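Local structure of integral membrane indolylacetylinositol arabinosyltransferase EmbB (Mycolicibacterium smegmatis MC2 155, 7BVC) at residues B[102-112]-B[1023-1031]; B[95-103]-B[187-196]. The protein probably acts as a membrane-embedded arabinosyltransferase that polymerises arabinose into the arabinan of mycobacterial cell-wall arabinogalactan. One frame throughout, in Å; residues are numbered along the deposited sequence.

In the fold
Going from the N terminus, the chain first passes through 95-103 and 102-112, two overlapping segments that share A102 and P103. Interaction 2 closes the shorter loop, 83 residues long, when 187-196 returns antiparallel to 95-103 within the concanavalin-like region. Interaction 1 closes a loop of 910 residues, bringing 1023-1031 of the EmbC C-terminal region back onto 102-112 across most of the membrane helices. The segments alternate along the sequence, so the two loops cross. The contacts also touch in space: N112 and A188 probably share a backbone hydrogen bond, and L1027 packs on V190 and F193. Together they tie the helix 1024-1027 to the β-strands of the N-terminal region.

Interaction 1: residues B[102-112]-B[1023-1031]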
loop_
_atom_site.group_PDB
_atom_site.type_symbol
_atom_site.label_atom_id
_atom_site.label_comp_id
_atom_site.label_asym_id
_atom_site.label_seq_id
_atom_site.Cartn_x
_atom_site.Cartn_y
_atom_site.Cartn_z
ATOM N N ALA B 102 -13.439 -17.842 33.298
ATOM C CA ALA B 102 -13.182 -18.528 32.040
ATOM C C ALA B 102 -12.766 -19.958 32.358
ATOM O O ALA B 102 -12.183 -20.205 33.421
ATOM C CB ALA B 102 -12.098 -17.818 31.229
ATOM N N PRO B 103 -13.046 -20.923 31.483
ATOM C CA PRO B 103 -12.624 -22.301 31.761
ATOM C C PRO B 103 -11.108 -22.406 31.771
ATOM O O PRO B 103 -10.423 -21.825 30.927
ATOM C CB PRO B 103 -13.238 -23.105 30.609
ATOM C CG PRO B 103 -14.248 -22.198 29.979
ATOM C CD PRO B 103 -13.742 -20.815 30.192
ATOM N N ALA B 104 -10.587 -23.158 32.746
ATOM C CA ALA B 104 -9.143 -23.256 32.932
ATOM C C ALA B 104 -8.419 -23.743 31.688
ATOM O O ALA B 104 -7.237 -23.433 31.512
ATOM C CB ALA B 104 -8.827 -24.185 34.105
ATOM N N GLU B 105 -9.097 -24.489 30.818
ATOM C CA GLU B 105 -8.489 -25.026 29.609
ATOM C C GLU B 105 -8.909 -24.267 28.357
ATOM O O GLU B 105 -8.636 -24.726 27.244
ATOM C CB GLU B 105 -8.826 -26.513 29.466
ATOM C CG GLU B 105 -10.311 -26.815 29.425
ATOM C CD GLU B 105 -10.924 -26.967 30.804
ATOM O OE1 GLU B 105 -10.211 -26.731 31.803
ATOM O OE2 GLU B 105 -12.116 -27.321 30.891
ATOM N N GLY B 106 -9.570 -23.122 28.512
ATOM C CA GLY B 106 -9.864 -22.284 27.371
ATOM C C GLY B 106 -8.617 -21.623 26.816
ATOM O O GLY B 106 -7.556 -21.597 27.440
ATOM N N ARG B 107 -8.750 -21.076 25.611
ATOM C CA ARG B 107 -7.611 -20.454 24.946
ATOM C C ARG B 107 -7.311 -19.102 25.581
ATOM O O ARG B 107 -8.161 -18.206 25.581
ATOM C CB ARG B 107 -7.892 -20.298 23.453
ATOM C CG ARG B 107 -6.700 -19.802 22.658
ATOM C CD ARG B 107 -7.076 -19.504 21.219
ATOM N NE ARG B 107 -6.261 -18.432 20.659
ATOM C CZ ARG B 107 -6.500 -17.849 19.490
ATOM N NH1 ARG B 107 -5.705 -16.880 19.055
ATOM N NH2 ARG B 107 -7.531 -18.234 18.753
ATOM N N ASP B 108 -6.100 -18.960 26.125
ATOM C CA ASP B 108 -5.646 -17.727 26.769
ATOM C C ASP B 108 -6.527 -17.350 27.958
ATOM O O ASP B 108 -6.734 -16.166 28.244
ATOM C CB ASP B 108 -5.573 -16.570 25.769
ATOM C CG ASP B 108 -4.469 -16.755 24.749
ATOM O OD1 ASP B 108 -3.663 -17.695 24.909
ATOM O OD2 ASP B 108 -4.407 -15.963 23.786
ATOM N N ALA B 109 -7.046 -18.359 28.661
ATOM C CA ALA B 109 -7.889 -18.095 29.822
ATOM C C ALA B 109 -7.116 -17.396 30.929
ATOM O O ALA B 109 -7.667 -16.534 31.621
ATOM C CB ALA B 109 -8.489 -19.398 30.342
ATOM N N ALA B 110 -5.844 -17.750 31.115
ATOM C CA ALA B 110 -5.035 -17.076 32.121
ATOM C C ALA B 110 -4.605 -15.691 31.663
ATOM O O ALA B 110 -4.418 -14.797 32.495
ATOM C CB ALA B 110 -3.808 -17.921 32.465
ATOM N N LEU B 111 -4.447 -15.496 30.353
ATOM C CA LEU B 111 -4.022 -14.200 29.840
ATOM C C LEU B 111 -5.159 -13.188 29.853
ATOM O O LEU B 111 -4.913 -11.987 30.014
ATOM C CB LEU B 111 -3.464 -14.363 28.426
ATOM C CG LEU B 111 -3.304 -13.120 27.550
ATOM C CD1 LEU B 111 -2.249 -12.187 28.118
ATOM C CD2 LEU B 111 -2.960 -13.513 26.122
ATOM N N ASN B 112 -6.403 -13.644 29.701
ATOM C CA ASN B 112 -7.538 -12.738 29.597
ATOM C C ASN B 112 -8.409 -12.676 30.841
ATOM O O ASN B 112 -9.032 -11.642 31.084
ATOM C CB ASN B 112 -8.420 -13.126 28.405
ATOM C CG ASN B 112 -7.804 -12.746 27.079
ATOM O OD1 ASN B 112 -7.805 -11.578 26.694
ATOM N ND2 ASN B 112 -7.272 -13.731 26.370
ATOM N N ILE B 1023 -14.780 -13.520 22.607
ATOM C CA ILE B 1023 -15.627 -14.337 23.466
ATOM C C ILE B 1023 -15.601 -15.800 23.046
ATOM O O ILE B 1023 -15.482 -16.693 23.890
ATOM C CB ILE B 1023 -17.061 -13.776 23.453
ATOM C CG1 ILE B 1023 -17.084 -12.347 23.998
ATOM C CG2 ILE B 1023 -17.987 -14.682 24.230
ATOM C CD1 ILE B 1023 -18.356 -11.595 23.682
ATOM N N THR B 1024 -15.710 -16.066 21.745
ATOM C CA THR B 1024 -15.812 -17.428 21.247
ATOM C C THR B 1024 -14.495 -18.189 21.307
ATOM O O THR B 1024 -14.512 -19.421 21.229
ATOM C CB THR B 1024 -16.337 -17.423 19.811
ATOM O OG1 THR B 1024 -15.365 -16.820 18.948
ATOM C CG2 THR B 1024 -17.634 -16.639 19.727
ATOM N N ASP B 1025 -13.363 -17.497 21.441
ATOM C CA ASP B 1025 -12.103 -18.192 21.665
ATOM C C ASP B 1025 -11.908 -18.546 23.130
ATOM O O ASP B 1025 -11.197 -19.506 23.444
ATOM C CB ASP B 1025 -10.929 -17.349 21.167
ATOM C CG ASP B 1025 -11.021 -17.035 19.688
ATOM O OD1 ASP B 1025 -11.745 -17.754 18.967
ATOM O OD2 ASP B 1025 -10.355 -16.078 19.240
ATOM N N LEU B 1026 -12.524 -17.784 24.035
ATOM C CA LEU B 1026 -12.458 -18.103 25.455
ATOM C C LEU B 1026 -13.497 -19.137 25.858
ATOM O O LEU B 1026 -13.270 -19.895 26.808
ATOM C CB LEU B 1026 -12.650 -16.840 26.294
ATOM C CG LEU B 1026 -11.452 -15.923 26.533
ATOM C CD1 LEU B 1026 -11.901 -14.662 27.248
ATOM C CD2 LEU B 1026 -10.395 -16.641 27.344
ATOM N N LEU B 1027 -14.634 -19.184 25.169
ATOM C CA LEU B 1027 -15.756 -20.000 25.609
ATOM C C LEU B 1027 -15.980 -21.254 24.774
ATOM O O LEU B 1027 -16.453 -22.259 25.311
ATOM C CB LEU B 1027 -17.040 -19.161 25.609
ATOM C CG LEU B 1027 -18.313 -19.800 26.160
ATOM C CD1 LEU B 1027 -18.059 -20.416 27.523
ATOM C CD2 LEU B 1027 -19.429 -18.774 26.235
ATOM N N LEU B 1028 -15.646 -21.238 23.484
ATOM C CA LEU B 1028 -16.026 -22.309 22.576
ATOM C C LEU B 1028 -14.823 -22.768 21.761
ATOM O O LEU B 1028 -13.763 -22.138 21.763
ATOM C CB LEU B 1028 -17.156 -21.860 21.640
ATOM C CG LEU B 1028 -18.393 -21.260 22.309
ATOM C CD1 LEU B 1028 -19.200 -20.453 21.314
ATOM C CD2 LEU B 1028 -19.245 -22.342 22.940
ATOM N N ARG B 1029 -15.003 -23.889 21.059
ATOM C CA ARG B 1029 -13.993 -24.447 20.167
ATOM C C ARG B 1029 -14.608 -24.635 18.788
ATOM O O ARG B 1029 -15.696 -25.206 18.668
ATOM C CB ARG B 1029 -13.463 -25.782 20.696
ATOM C CG ARG B 1029 -12.508 -25.660 21.867
ATOM C CD ARG B 1029 -12.374 -26.984 22.600
ATOM N NE ARG B 1029 -11.224 -27.002 23.499
ATOM C CZ ARG B 1029 -11.053 -27.891 24.471
ATOM N NH1 ARG B 1029 -11.957 -28.839 24.674
ATOM N NH2 ARG B 1029 -9.975 -27.833 25.242
ATOM N N ALA B 1030 -13.916 -24.168 17.755
ATOM C CA ALA B 1030 -14.442 -24.165 16.397
ATOM C C ALA B 1030 -13.859 -25.308 15.575
ATOM O O ALA B 1030 -12.677 -25.642 15.692
ATOM C CB ALA B 1030 -14.150 -22.835 15.703
ATOM N N SER B 1031 -14.700 -25.896 14.727
ATOM C CA SER B 1031 -14.269 -26.985 13.862
ATOM C C SER B 1031 -14.919 -26.840 12.494
ATOM O O SER B 1031 -16.126 -26.614 12.396
ATOM C CB SER B 1031 -14.619 -28.348 14.469
ATOM O OG SER B 1031 -16.021 -28.529 14.535
#
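G106 and L1026 bring the backbones closest, CA to CA 5.3 Å, where the turns of 102-112 run past the short helix 1024-1027. L1026 carries most of the apolar contact. Its CG stands anti to its own carbonyl carbon (chi1 -82°), which sends the isopropyl end in between A102 and the short helix 109-112: CD1 meets N112 CB at 4.0 Å, and CD2 lies 3.8 Å from A109 CA, close to the carbonyls of R107 and D108. P103 touches the backbone instead, its CD 3.5 Å from L1026 O. R107, extended from CG to NE, runs alongside D1025. R107 NH2 is 3.6 Å from D1025 OD2 with the two planes 20° apart, but the oxygen sits well out of the guanidinium plane, making this a salt bridge of charges alone. NH1 and NH2 instead hydrogen-bond to the carbonyls of Q789 and P790. N112 is steadied from its own segment: ND2 donates to D108 O at 3.1 Å, across from the backbone N that reaches the same oxygen from the opposite face. The concanavalin-like and C-terminal regions are therefore joined here by an inserted leucine and a non-directional charge pair, with R107 linking both to the loop at 789-790.

Interaction 2: residues B[95-103]-B[187-196]; sequences GGLVFGTAP and PAIVGVFTDL
T101 reaches 187-196 with both branches: OG1 donates to A188 O at 3.0 Å, from above the carbonyl plane, while CG2 meets I189 CD1 at 3.6 Å. OG1 is also weakly bonded to M114 N. F193 makes the other broad contact. P103 lies over one face of its ring, CG 4.1 Å from the centroid and 5° off the normal, a CH-pi contact, and T101 C sits at the edge. With CG anti to the carbonyl carbon (chi1 -52°), the F193 ring swings off the strand to lie under P103, CD2 against A102. Between these side chains the backbones run antiparallel. Three amides of 187-196 donate to carbonyls of 95-103: F193 N to G100 O at 3.0 Å, V190 N to T101 O at 3.3 Å, and, weak and well bent at 126°, D195 N to L97 O. V192 CA and G191 O add CA-H...O contacts with G100 and T101. T194 OG1 points at V98 O, modelled too close for its length to be trusted; it also accepts from L196 N, two residues on, in an ST turn. Farther out, N66 OD1 accepts from T194 N, V190 and V192 pair with A69 and V67, and G96 and V98 bond to strand 114-118. L1027 backs F193 and V190. The irregular antiparallel pairing thus connects the sheet of 97-100 and 114-118 to that of 67-68 and 191-192, consistent with the β-sandwich of concanavalin-like domains.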
loop_
_atom_site.group_PDB
_atom_site.type_symbol
_atom_site.label_atom_id
_atom_site.label_comp_id
_atom_site.label_asym_id
_atom_site.label_seq_id
_atom_site.Cartn_x
_atom_site.Cartn_y
_atom_site.Cartn_z
ATOM N N GLY B 95 -5.851 -30.181 43.906
ATOM C CA GLY B 95 -6.676 -28.998 43.824
ATOM C C GLY B 95 -7.145 -28.702 42.407
ATOM O O GLY B 95 -7.185 -29.564 41.529
ATOM N N GLY B 96 -7.501 -27.438 42.198
ATOM C CA GLY B 96 -7.987 -26.992 40.909
ATOM C C GLY B 96 -8.437 -25.547 40.924
ATOM O O GLY B 96 -7.746 -24.680 41.462
ATOM N N LEU B 97 -9.600 -25.277 40.336
ATOM C CA LEU B 97 -10.149 -23.930 40.249
ATOM C C LEU B 97 -11.193 -23.748 41.341
ATOM O O LEU B 97 -12.253 -24.380 41.307
ATOM C CB LEU B 97 -10.769 -23.685 38.876
ATOM C CG LEU B 97 -9.987 -22.887 37.837
ATOM C CD1 LEU B 97 -10.867 -22.629 36.631
ATOM C CD2 LEU B 97 -9.493 -21.583 38.424
ATOM N N VAL B 98 -10.898 -22.882 42.313
ATOM C CA VAL B 98 -11.922 -22.488 43.272
ATOM C C VAL B 98 -13.049 -21.759 42.555
ATOM O O VAL B 98 -14.230 -22.083 42.725
ATOM C CB VAL B 98 -11.314 -21.627 44.392
ATOM C CG1 VAL B 98 -12.389 -21.227 45.383
ATOM C CG2 VAL B 98 -10.197 -22.380 45.090
ATOM N N PHE B 99 -12.697 -20.767 41.742
ATOM C CA PHE B 99 -13.624 -20.158 40.801
ATOM C C PHE B 99 -12.802 -19.459 39.729
ATOM O O PHE B 99 -11.584 -19.316 39.846
ATOM C CB PHE B 99 -14.594 -19.194 41.497
ATOM C CG PHE B 99 -14.009 -17.846 41.810
ATOM C CD1 PHE B 99 -13.397 -17.610 43.029
ATOM C CD2 PHE B 99 -14.107 -16.802 40.905
ATOM C CE1 PHE B 99 -12.869 -16.371 43.323
ATOM C CE2 PHE B 99 -13.578 -15.563 41.193
ATOM C CZ PHE B 99 -12.960 -15.346 42.405
ATOM N N GLY B 100 -13.486 -19.035 38.676
ATOM C CA GLY B 100 -12.827 -18.322 37.597
ATOM C C GLY B 100 -13.863 -17.672 36.711
ATOM O O GLY B 100 -15.062 -17.926 36.834
ATOM N N THR B 101 -13.379 -16.823 35.809
ATOM C CA THR B 101 -14.233 -16.143 34.847
ATOM C C THR B 101 -13.968 -16.625 33.425
ATOM O O THR B 101 -14.237 -15.913 32.456
ATOM C CB THR B 101 -14.057 -14.629 34.946
ATOM O OG1 THR B 101 -12.856 -14.239 34.269
ATOM C CG2 THR B 101 -13.965 -14.206 36.402
ATOM N N ALA B 102 -13.439 -17.842 33.298
ATOM C CA ALA B 102 -13.182 -18.528 32.040
ATOM C C ALA B 102 -12.766 -19.958 32.358
ATOM O O ALA B 102 -12.183 -20.205 33.421
ATOM C CB ALA B 102 -12.098 -17.818 31.229
ATOM N N PRO B 103 -13.046 -20.923 31.483
ATOM C CA PRO B 103 -12.624 -22.301 31.761
ATOM C C PRO B 103 -11.108 -22.406 31.771
ATOM O O PRO B 103 -10.423 -21.825 30.927
ATOM C CB PRO B 103 -13.238 -23.105 30.609
ATOM C CG PRO B 103 -14.248 -22.198 29.979
ATOM C CD PRO B 103 -13.742 -20.815 30.192
ATOM N N PRO B 187 -10.467 -8.200 34.841
ATOM C CA PRO B 187 -10.509 -9.418 34.025
ATOM C C PRO B 187 -11.630 -9.370 33.000
ATOM O O PRO B 187 -12.560 -8.567 33.075
ATOM C CB PRO B 187 -10.749 -10.518 35.061
ATOM C CG PRO B 187 -11.478 -9.830 36.156
ATOM C CD PRO B 187 -10.898 -8.448 36.226
ATOM N N ALA B 188 -11.523 -10.261 32.019
ATOM C CA ALA B 188 -12.537 -10.426 30.988
ATOM C C ALA B 188 -13.524 -11.490 31.448
ATOM O O ALA B 188 -13.127 -12.624 31.735
ATOM C CB ALA B 188 -11.906 -10.815 29.652
ATOM N N ILE B 189 -14.792 -11.127 31.521
ATOM C CA ILE B 189 -15.813 -12.012 32.066
ATOM C C ILE B 189 -16.501 -12.761 30.937
ATOM O O ILE B 189 -16.952 -12.169 29.952
ATOM C CB ILE B 189 -16.833 -11.222 32.904
ATOM C CG1 ILE B 189 -16.121 -10.403 33.978
ATOM C CG2 ILE B 189 -17.839 -12.165 33.541
ATOM C CD1 ILE B 189 -15.547 -11.229 35.086
ATOM N N VAL B 190 -16.567 -14.082 31.085
ATOM C CA VAL B 190 -17.422 -14.924 30.255
ATOM C C VAL B 190 -18.419 -15.721 31.078
ATOM O O VAL B 190 -19.533 -16.005 30.598
ATOM C CB VAL B 190 -16.556 -15.867 29.385
ATOM C CG1 VAL B 190 -17.362 -17.025 28.834
ATOM C CG2 VAL B 190 -15.909 -15.090 28.254
ATOM N N GLY B 191 -18.100 -16.047 32.324
ATOM C CA GLY B 191 -19.040 -16.706 33.216
ATOM C C GLY B 191 -18.422 -16.856 34.585
ATOM O O GLY B 191 -17.606 -16.030 35.007
ATOM N N VAL B 192 -18.821 -17.920 35.278
ATOM C CA VAL B 192 -18.179 -18.338 36.518
ATOM C C VAL B 192 -18.031 -19.853 36.446
ATOM O O VAL B 192 -19.034 -20.575 36.397
ATOM C CB VAL B 192 -18.962 -17.934 37.774
ATOM C CG1 VAL B 192 -18.125 -18.218 39.002
ATOM C CG2 VAL B 192 -19.347 -16.465 37.728
ATOM N N PHE B 193 -16.789 -20.331 36.429
ATOM C CA PHE B 193 -16.484 -21.743 36.243
ATOM C C PHE B 193 -15.619 -22.217 37.399
ATOM O O PHE B 193 -14.475 -21.776 37.542
ATOM C CB PHE B 193 -15.766 -21.979 34.911
ATOM C CG PHE B 193 -16.474 -21.391 33.727
ATOM C CD1 PHE B 193 -17.477 -22.093 33.083
ATOM C CD2 PHE B 193 -16.135 -20.137 33.256
ATOM C CE1 PHE B 193 -18.127 -21.553 31.992
ATOM C CE2 PHE B 193 -16.783 -19.593 32.167
ATOM C CZ PHE B 193 -17.778 -20.302 31.536
ATOM N N THR B 194 -16.159 -23.115 38.214
ATOM C CA THR B 194 -15.472 -23.654 39.376
ATOM C C THR B 194 -15.139 -25.126 39.150
ATOM O O THR B 194 -15.405 -25.693 38.088
ATOM C CB THR B 194 -16.327 -23.482 40.631
ATOM O OG1 THR B 194 -15.585 -23.904 41.780
ATOM C CG2 THR B 194 -17.590 -24.317 40.521
ATOM N N ASP B 195 -14.547 -25.745 40.172
ATOM C CA ASP B 195 -14.317 -27.178 40.174
ATOM C C ASP B 195 -14.956 -27.877 41.364
ATOM O O ASP B 195 -14.828 -29.100 41.484
ATOM C CB ASP B 195 -12.812 -27.485 40.157
ATOM C CG ASP B 195 -12.255 -27.580 38.751
ATOM O OD1 ASP B 195 -12.900 -27.060 37.819
ATOM O OD2 ASP B 195 -11.170 -28.174 38.579
ATOM N N LEU B 196 -15.631 -27.143 42.244
ATOM C CA LEU B 196 -16.321 -27.743 43.373
ATOM C C LEU B 196 -17.651 -28.336 42.914
ATOM O O LEU B 196 -18.023 -28.266 41.740
ATOM C CB LEU B 196 -16.532 -26.708 44.476
ATOM C CG LEU B 196 -15.401 -25.705 44.709
ATOM C CD1 LEU B 196 -15.847 -24.615 45.667
ATOM C CD2 LEU B 196 -14.167 -26.405 45.240
#